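Local coordinates for protein CalS13 (Micromonospora echinospora, PDB 4ZAS) that probably transfers an amino group to a keto sugar nucleotide, dTDP-4-keto-6-deoxyglucose, with pyridoxal 5'-phosphate as cofactor, at residues 71-85 / 228-240. Residues are numbered along the deposited sequence; the frame is centred on the assembly and turned at random.
Sequences IGNPRVVSVNCGTAG and SGGFVVLPDDDLY
The amide nitrogen of Asn73 is gripped by two carbonyls: ND2 gives one N-H to Leu234 O at 2.9 Å, nearly in its amide plane, and also bonds Gly208 O. A chi1 of -176° lays this amide beside its own carbonyl carbon, where OD1 can accept Arg75 N in an Asx turn, a double role suited to asparagine. Arg75 then runs extended across the start of helix 237-247, where NE meets Asp237 OD1 at 2.9 Å in an almost straight salt bridge in the guanidinium plane. Its CB rests 3.5 Å from Tyr240 CD1, with CG alongside, and CE1 of that ring takes Val77 CG2. Replacing Arg75 by alanine is likely to leave Asp237 without this cationic mate and the Tyr240 ring with less aliphatic cover. Beyond this end, strands 76-79 and 230-233 pair antiparallel, Val77 and Val232 exchanging two backbone bonds. On the face of Val76, the Phe231 ring receives Val76 CG1 and, at CE2, Ile71 CD1 (3.7 Å) from the C-terminal end of helix 58-71. Gly230 faces the start of helix 82-94 so closely that a CB would clash with Gly82 N. Cys81 SG caps that helix at Ala84 N, while Gly82 N and Thr83 OG1 bind the phosphate of the pyridoxal-lysine at position 222. The pairing thus joins the outermost strand of this chain's sheet to a cofactor-phosphate site, with the Arg75-Asp237 salt bridge at its far end.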
loop_
_atom_site.group_PDB
_atom_site.type_symbol
_atom_site.label_atom_id
_atom_site.label_comp_id
_atom_site.label_asym_id
_atom_site.label_seq_id
_atom_site.Cartn_x
_atom_site.Cartn_y
_atom_site.Cartn_z
ATOM N N ILE A 71 -14.539 5.360 18.770
ATOM C CA ILE A 71 -15.554 5.526 17.746
ATOM C C ILE A 71 -16.840 4.891 18.242
ATOM O O ILE A 71 -17.922 5.319 17.891
ATOM C CB ILE A 71 -15.081 4.937 16.420
ATOM C CG1 ILE A 71 -13.934 5.778 15.866
ATOM C CG2 ILE A 71 -16.231 4.842 15.426
ATOM C CD1 ILE A 71 -13.440 5.316 14.555
ATOM N N GLY A 72 -16.724 3.869 19.076
ATOM C CA GLY A 72 -17.911 3.213 19.591
ATOM C C GLY A 72 -18.379 2.116 18.666
ATOM O O GLY A 72 -19.520 1.691 18.751
ATOM N N ASN A 73 -17.481 1.667 17.789
ATOM C CA ASN A 73 -17.706 0.559 16.854
ATOM C C ASN A 73 -16.442 -0.295 16.786
ATOM O O ASN A 73 -15.398 0.170 16.319
ATOM C CB ASN A 73 -18.056 1.082 15.467
ATOM C CG ASN A 73 -18.391 -0.027 14.484
ATOM O OD1 ASN A 73 -18.151 -1.209 14.748
ATOM N ND2 ASN A 73 -18.893 0.356 13.316
ATOM N N PRO A 74 -16.520 -1.540 17.274
ATOM C CA PRO A 74 -15.328 -2.390 17.379
ATOM C C PRO A 74 -14.779 -2.920 16.037
ATOM O O PRO A 74 -13.635 -3.402 16.004
ATOM C CB PRO A 74 -15.817 -3.542 18.268
ATOM C CG PRO A 74 -17.288 -3.617 18.009
ATOM C CD PRO A 74 -17.722 -2.197 17.807
ATOM N N ARG A 75 -15.563 -2.829 14.962
ATOM C CA ARG A 75 -15.161 -3.410 13.676
ATOM C C ARG A 75 -14.165 -2.550 12.921
ATOM O O ARG A 75 -14.455 -2.039 11.835
ATOM C CB ARG A 75 -16.397 -3.655 12.807
ATOM C CG ARG A 75 -17.379 -4.625 13.435
ATOM C CD ARG A 75 -18.756 -4.309 12.961
ATOM N NE ARG A 75 -19.752 -5.016 13.745
ATOM C CZ ARG A 75 -20.704 -4.367 14.397
ATOM N NH1 ARG A 75 -20.706 -3.038 14.349
ATOM N NH2 ARG A 75 -21.609 -5.015 15.120
ATOM N N VAL A 76 -12.972 -2.428 13.479
ATOM C CA VAL A 76 -11.945 -1.580 12.906
ATOM C C VAL A 76 -10.852 -2.425 12.258
ATOM O O VAL A 76 -10.267 -3.306 12.892
ATOM C CB VAL A 76 -11.344 -0.655 13.977
ATOM C CG1 VAL A 76 -10.241 0.228 13.362
ATOM C CG2 VAL A 76 -12.429 0.206 14.592
ATOM N N VAL A 77 -10.599 -2.170 10.986
ATOM C CA VAL A 77 -9.540 -2.846 10.272
ATOM C C VAL A 77 -8.477 -1.842 9.858
ATOM O O VAL A 77 -8.702 -1.060 8.935
ATOM C CB VAL A 77 -10.102 -3.593 9.040
ATOM C CG1 VAL A 77 -8.980 -4.270 8.256
ATOM C CG2 VAL A 77 -11.152 -4.602 9.472
ATOM N N SER A 78 -7.319 -1.854 10.513
ATOM C CA SER A 78 -6.237 -0.936 10.136
ATOM C C SER A 78 -5.680 -1.297 8.739
ATOM O O SER A 78 -5.787 -2.458 8.285
ATOM C CB SER A 78 -5.117 -0.952 11.186
ATOM O OG SER A 78 -4.486 -2.237 11.271
ATOM N N VAL A 79 -5.153 -0.290 8.036
ATOM C CA VAL A 79 -4.560 -0.477 6.703
ATOM C C VAL A 79 -3.365 0.469 6.579
ATOM O O VAL A 79 -3.194 1.343 7.417
ATOM C CB VAL A 79 -5.574 -0.231 5.566
ATOM C CG1 VAL A 79 -6.521 -1.435 5.349
ATOM C CG2 VAL A 79 -6.340 1.076 5.814
ATOM N N ASN A 80 -2.550 0.309 5.533
ATOM C CA ASN A 80 -1.277 1.031 5.477
ATOM C C ASN A 80 -1.419 2.465 4.924
ATOM O O ASN A 80 -0.428 3.187 4.848
ATOM C CB ASN A 80 -0.186 0.225 4.706
ATOM C CG ASN A 80 -0.566 -0.122 3.266
ATOM O OD1 ASN A 80 -1.622 0.254 2.757
ATOM N ND2 ASN A 80 0.338 -0.829 2.591
ATOM N N CYS A 81 -2.633 2.839 4.510
ATOM C CA CYS A 81 -3.020 4.235 4.214
ATOM C C CYS A 81 -4.520 4.332 3.937
ATOM O O CYS A 81 -5.185 3.316 3.721
ATOM C CB CYS A 81 -2.247 4.823 3.023
ATOM S SG CYS A 81 -2.409 3.966 1.471
ATOM N N GLY A 82 -5.039 5.561 3.916
ATOM C CA GLY A 82 -6.450 5.803 3.674
ATOM C C GLY A 82 -6.914 5.399 2.285
ATOM O O GLY A 82 -8.014 4.875 2.106
ATOM N N THR A 83 -6.084 5.662 1.287
ATOM C CA THR A 83 -6.406 5.303 -0.084
ATOM C C THR A 83 -6.568 3.780 -0.203
ATOM O O THR A 83 -7.445 3.281 -0.920
ATOM C CB THR A 83 -5.326 5.796 -1.038
ATOM O OG1 THR A 83 -5.039 7.173 -0.774
ATOM C CG2 THR A 83 -5.757 5.625 -2.470
ATOM N N ALA A 84 -5.705 3.040 0.493
ATOM C CA ALA A 84 -5.817 1.584 0.512
ATOM C C ALA A 84 -7.110 1.177 1.225
ATOM O O ALA A 84 -7.737 0.200 0.828
ATOM C CB ALA A 84 -4.602 0.946 1.169
ATOM N N GLY A 85 -7.512 1.918 2.265
ATOM C CA GLY A 85 -8.790 1.662 2.908
ATOM C C GLY A 85 -9.928 1.769 1.888
ATOM O O GLY A 85 -10.834 0.928 1.844
ATOM N N SER A 228 2.291 6.654 8.447
ATOM C CA SER A 228 1.389 6.382 7.350
ATOM C C SER A 228 0.344 5.446 7.891
ATOM O O SER A 228 0.589 4.734 8.868
ATOM C CB SER A 228 2.110 5.772 6.167
ATOM O OG SER A 228 3.202 6.582 5.779
ATOM N N GLY A 229 -0.832 5.456 7.287
ATOM C CA GLY A 229 -1.869 4.551 7.733
ATOM C C GLY A 229 -3.296 5.029 7.586
ATOM O O GLY A 229 -3.590 6.183 7.223
ATOM N N GLY A 230 -4.197 4.115 7.908
ATOM C CA GLY A 230 -5.606 4.400 7.913
ATOM C C GLY A 230 -6.318 3.254 8.577
ATOM O O GLY A 230 -5.694 2.336 9.105
ATOM N N PHE A 231 -7.637 3.312 8.560
ATOM C CA PHE A 231 -8.424 2.169 8.971
ATOM C C PHE A 231 -9.805 2.270 8.365
ATOM O O PHE A 231 -10.231 3.344 7.934
ATOM C CB PHE A 231 -8.497 2.054 10.488
ATOM C CG PHE A 231 -8.992 3.296 11.180
ATOM C CD1 PHE A 231 -8.117 4.279 11.573
ATOM C CD2 PHE A 231 -10.334 3.467 11.445
ATOM C CE1 PHE A 231 -8.578 5.408 12.236
ATOM C CE2 PHE A 231 -10.794 4.596 12.092
ATOM C CZ PHE A 231 -9.914 5.566 12.490
ATOM N N VAL A 232 -10.464 1.124 8.274
ATOM C CA VAL A 232 -11.821 1.019 7.761
ATOM C C VAL A 232 -12.749 0.609 8.903
ATOM O O VAL A 232 -12.403 -0.285 9.687
ATOM C CB VAL A 232 -11.892 0.020 6.606
ATOM C CG1 VAL A 232 -13.286 -0.033 6.042
ATOM C CG2 VAL A 232 -10.868 0.364 5.539
ATOM N N VAL A 233 -13.912 1.263 8.999
ATOM C CA VAL A 233 -14.922 0.921 10.018
ATOM C C VAL A 233 -16.141 0.286 9.336
ATOM O O VAL A 233 -16.701 0.826 8.388
ATOM C CB VAL A 233 -15.327 2.166 10.851
ATOM C CG1 VAL A 233 -16.216 1.770 12.024
ATOM C CG2 VAL A 233 -14.086 2.905 11.355
ATOM N N LEU A 234 -16.547 -0.875 9.814
ATOM C CA LEU A 234 -17.614 -1.607 9.153
ATOM C C LEU A 234 -18.882 -1.608 9.990
ATOM O O LEU A 234 -18.820 -1.645 11.218
ATOM C CB LEU A 234 -17.165 -3.049 8.861
ATOM C CG LEU A 234 -16.112 -3.302 7.770
ATOM C CD1 LEU A 234 -16.338 -2.494 6.492
ATOM C CD2 LEU A 234 -14.731 -3.014 8.302
ATOM N N PRO A 235 -20.038 -1.583 9.323
ATOM C CA PRO A 235 -21.337 -1.584 10.010
ATOM C C PRO A 235 -21.797 -2.944 10.480
ATOM O O PRO A 235 -22.710 -2.972 11.299
ATOM C CB PRO A 235 -22.296 -1.030 8.959
ATOM C CG PRO A 235 -21.684 -1.388 7.678
ATOM C CD PRO A 235 -20.176 -1.317 7.883
ATOM N N ASP A 236 -21.221 -4.036 9.976
ATOM C CA ASP A 236 -21.585 -5.377 10.474
ATOM C C ASP A 236 -20.458 -6.418 10.398
ATOM O O ASP A 236 -19.409 -6.193 9.815
ATOM C CB ASP A 236 -22.831 -5.916 9.751
ATOM C CG ASP A 236 -22.699 -5.903 8.241
ATOM O OD1 ASP A 236 -21.878 -6.673 7.710
ATOM O OD2 ASP A 236 -23.459 -5.161 7.580
ATOM N N ASP A 237 -20.693 -7.565 11.005
ATOM C CA ASP A 237 -19.656 -8.569 11.127
ATOM C C ASP A 237 -19.287 -9.252 9.795
ATOM O O ASP A 237 -18.145 -9.656 9.618
ATOM C CB ASP A 237 -20.069 -9.612 12.173
ATOM C CG ASP A 237 -20.147 -9.023 13.589
ATOM O OD1 ASP A 237 -19.681 -7.878 13.790
ATOM O OD2 ASP A 237 -20.648 -9.704 14.512
ATOM N N ASP A 238 -20.216 -9.377 8.854
ATOM C CA ASP A 238 -19.866 -10.000 7.574
ATOM C C ASP A 238 -18.844 -9.155 6.838
ATOM O O ASP A 238 -17.833 -9.660 6.352
ATOM C CB ASP A 238 -21.082 -10.190 6.665
ATOM C CG ASP A 238 -21.973 -11.314 7.118
ATOM O OD1 ASP A 238 -21.560 -12.069 8.027
ATOM O OD2 ASP A 238 -23.082 -11.453 6.549
ATOM N N LEU A 239 -19.117 -7.858 6.763
ATOM C CA LEU A 239 -18.221 -6.972 6.065
ATOM C C LEU A 239 -16.872 -6.883 6.799
ATOM O O LEU A 239 -15.819 -6.853 6.160
ATOM C CB LEU A 239 -18.858 -5.590 5.905
ATOM C CG LEU A 239 -20.097 -5.523 5.010
ATOM C CD1 LEU A 239 -20.579 -4.100 4.890
ATOM C CD2 LEU A 239 -19.783 -6.075 3.645
ATOM N N TYR A 240 -16.906 -6.897 8.130
ATOM C CA TYR A 240 -15.686 -6.861 8.922
ATOM C C TYR A 240 -14.809 -8.091 8.656
ATOM O O TYR A 240 -13.607 -7.962 8.438
ATOM C CB TYR A 240 -16.003 -6.780 10.412
ATOM C CG TYR A 240 -14.770 -6.907 11.275
ATOM C CD1 TYR A 240 -13.944 -5.812 11.498
ATOM C CD2 TYR A 240 -14.413 -8.128 11.851
ATOM C CE1 TYR A 240 -12.813 -5.917 12.287
ATOM C CE2 TYR A 240 -13.279 -8.240 12.638
ATOM C CZ TYR A 240 -12.483 -7.128 12.851
ATOM O OH TYR A 240 -11.358 -7.223 13.634
#